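Local atomic coordinates of tubulin-like protein CetZ1 (Haloferax volcanii, PDB entry 4B46), a protein that binds GTP, belongs to the tubulin/FtsZ-like CetZ family and controls archaeal cell shape, being required for the rod-shaped cells that swim efficiently. Residues A[219-225]-A[293-297]. Residues are numbered along the deposited sequence; the frame is centred on the assembly and turned at random.
Sequences IINTLAG and ERALL
Thr222, on helix 216-223, lies over strand 294-301 between the side chains of Arg294 and Leu296. The apolar packing is made by its CG2, which sits 3.9 Å from Leu296 CB and also touches Arg294 CB, while one turn earlier CG1 of Ile219 meets Leu296 CD2 at 3.7 Å. With CG anti to the backbone N (chi1 170°), Leu296 sends that methyl toward the preceding helical turn.

No direct hydrogen bond joins the segments; two waters do the bridging. One donates to both Thr222 OG1 and Ala295 O, 2.7 Å from each, and the same hydroxyl also bonds to Glu218 O within the helix. The second donates a hydrogen bond to Thr222 O at 2.6 Å and accepts from Gly225 N and from Arg294 NH1, which it meets in the guanidinium plane. It thus ties Thr222 O to the Gly225 amide and the Arg294 side chain.

Arg294, extended from CG to NE, runs past the backbone carbonyls of Asn221 and Thr222, with CD 3.4 Å from Asn221 O. Salt bridges hold its head, from NH1 to Glu293 OE2 (3.1 Å) and from NE to Glu326 of the neighbouring strand. Glu293 and Arg294 form a classic beta bulge opposite Ser347. Segment 219-223 runs roughly antiparallel to 294-297, at 153° between their axes, a helix-on-sheet layer within the C-terminal domain of this tubulin-like fold, away from the nucleotide site.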
loop_
_atom_site.group_PDB
_atom_site.type_symbol
_atom_site.label_atom_id
_atom_site.label_comp_id
_atom_site.label_asym_id
_atom_site.label_seq_id
_atom_site.Cartn_x
_atom_site.Cartn_y
_atom_site.Cartn_z
ATOM N N ILE A 219 -14.435 -2.033 -0.715
ATOM C CA ILE A 219 -13.012 -1.991 -1.012
ATOM C C ILE A 219 -12.594 -3.300 -1.657
ATOM O O ILE A 219 -11.911 -3.312 -2.684
ATOM C CB ILE A 219 -12.178 -1.749 0.256
ATOM C CG1 ILE A 219 -12.446 -0.340 0.790
ATOM C CG2 ILE A 219 -10.683 -1.956 -0.028
ATOM C CD1 ILE A 219 -11.862 -0.092 2.163
ATOM N N ILE A 220 -13.021 -4.406 -1.054
ATOM C CA ILE A 220 -12.677 -5.726 -1.563
ATOM C C ILE A 220 -13.192 -5.902 -2.994
ATOM O O ILE A 220 -12.477 -6.383 -3.879
ATOM C CB ILE A 220 -13.229 -6.822 -0.618
ATOM C CG1 ILE A 220 -12.437 -6.794 0.693
ATOM C CG2 ILE A 220 -13.175 -8.200 -1.268
ATOM C CD1 ILE A 220 -13.028 -7.640 1.785
ATOM N N ASN A 221 -14.427 -5.478 -3.225
ATOM C CA ASN A 221 -15.028 -5.591 -4.549
ATOM C C ASN A 221 -14.380 -4.661 -5.587
ATOM O O ASN A 221 -14.315 -4.987 -6.773
ATOM C CB ASN A 221 -16.544 -5.388 -4.459
ATOM C CG ASN A 221 -17.242 -6.577 -3.832
ATOM O OD1 ASN A 221 -16.662 -7.653 -3.735
ATOM N ND2 ASN A 221 -18.486 -6.396 -3.414
ATOM N N THR A 222 -13.879 -3.518 -5.137
ATOM C CA THR A 222 -13.128 -2.635 -6.027
ATOM C C THR A 222 -11.804 -3.272 -6.460
ATOM O O THR A 222 -11.370 -3.112 -7.608
ATOM C CB THR A 222 -12.885 -1.254 -5.378
ATOM O OG1 THR A 222 -14.143 -0.643 -5.084
ATOM C CG2 THR A 222 -12.104 -0.319 -6.332
ATOM N N LEU A 223 -11.176 -4.013 -5.547
ATOM C CA LEU A 223 -9.868 -4.602 -5.816
ATOM C C LEU A 223 -9.960 -5.967 -6.486
ATOM O O LEU A 223 -8.954 -6.502 -6.926
ATOM C CB LEU A 223 -9.077 -4.747 -4.513
ATOM C CG LEU A 223 -8.752 -3.458 -3.764
ATOM C CD1 LEU A 223 -8.225 -3.744 -2.372
ATOM C CD2 LEU A 223 -7.750 -2.620 -4.560
ATOM N N ALA A 224 -11.165 -6.529 -6.568
ATOM C CA ALA A 224 -11.318 -7.946 -6.896
ATOM C C ALA A 224 -10.845 -8.339 -8.290
ATOM O O ALA A 224 -10.484 -9.496 -8.520
ATOM C CB ALA A 224 -12.776 -8.401 -6.674
ATOM N N GLY A 225 -10.852 -7.393 -9.223
ATOM C CA GLY A 225 -10.407 -7.679 -10.580
ATOM C C GLY A 225 -8.907 -7.925 -10.713
ATOM O O GLY A 225 -8.435 -8.386 -11.748
ATOM N N GLU A 293 -10.180 -0.154 -14.238
ATOM C CA GLU A 293 -11.262 -1.134 -14.260
ATOM C C GLU A 293 -12.397 -0.745 -13.311
ATOM O O GLU A 293 -13.571 -0.810 -13.667
ATOM C CB GLU A 293 -10.706 -2.515 -13.895
ATOM C CG GLU A 293 -11.679 -3.664 -14.084
ATOM C CD GLU A 293 -11.042 -5.014 -13.791
ATOM O OE1 GLU A 293 -9.796 -5.080 -13.677
ATOM O OE2 GLU A 293 -11.792 -6.007 -13.676
ATOM N N ARG A 294 -12.044 -0.349 -12.094
ATOM C CA ARG A 294 -13.039 -0.003 -11.089
ATOM C C ARG A 294 -12.487 1.142 -10.268
ATOM O O ARG A 294 -11.277 1.251 -10.104
ATOM C CB ARG A 294 -13.319 -1.196 -10.169
ATOM C CG ARG A 294 -13.912 -2.405 -10.859
ATOM C CD ARG A 294 -14.243 -3.485 -9.825
ATOM N NE ARG A 294 -15.118 -4.514 -10.381
ATOM C CZ ARG A 294 -14.688 -5.643 -10.935
ATOM N NH1 ARG A 294 -13.387 -5.899 -11.004
ATOM N NH2 ARG A 294 -15.560 -6.518 -11.415
ATOM N N ALA A 295 -13.374 1.998 -9.766
ATOM C CA ALA A 295 -12.972 3.147 -8.966
ATOM C C ALA A 295 -13.795 3.194 -7.688
ATOM O O ALA A 295 -14.963 2.803 -7.673
ATOM C CB ALA A 295 -13.157 4.448 -9.758
ATOM N N LEU A 296 -13.180 3.673 -6.616
ATOM C CA LEU A 296 -13.877 3.866 -5.361
ATOM C C LEU A 296 -13.505 5.227 -4.828
ATOM O O LEU A 296 -12.327 5.543 -4.686
ATOM C CB LEU A 296 -13.470 2.801 -4.345
ATOM C CG LEU A 296 -13.944 3.021 -2.907
ATOM C CD1 LEU A 296 -15.482 2.947 -2.770
ATOM C CD2 LEU A 296 -13.287 2.008 -1.955
ATOM N N LEU A 297 -14.520 6.030 -4.539
ATOM C CA LEU A 297 -14.336 7.346 -3.958
ATOM C C LEU A 297 -14.600 7.263 -2.466
ATOM O O LEU A 297 -15.602 6.695 -2.033
ATOM C CB LEU A 297 -15.309 8.346 -4.605
ATOM C CG LEU A 297 -15.379 9.728 -3.968
ATOM C CD1 LEU A 297 -14.013 10.404 -4.015
ATOM C CD2 LEU A 297 -16.440 10.590 -4.675
HETATM O O HOH W 1 -15.389 0.139 -7.385
HETATM O O HOH W 2 -11.038 -4.638 -9.699
#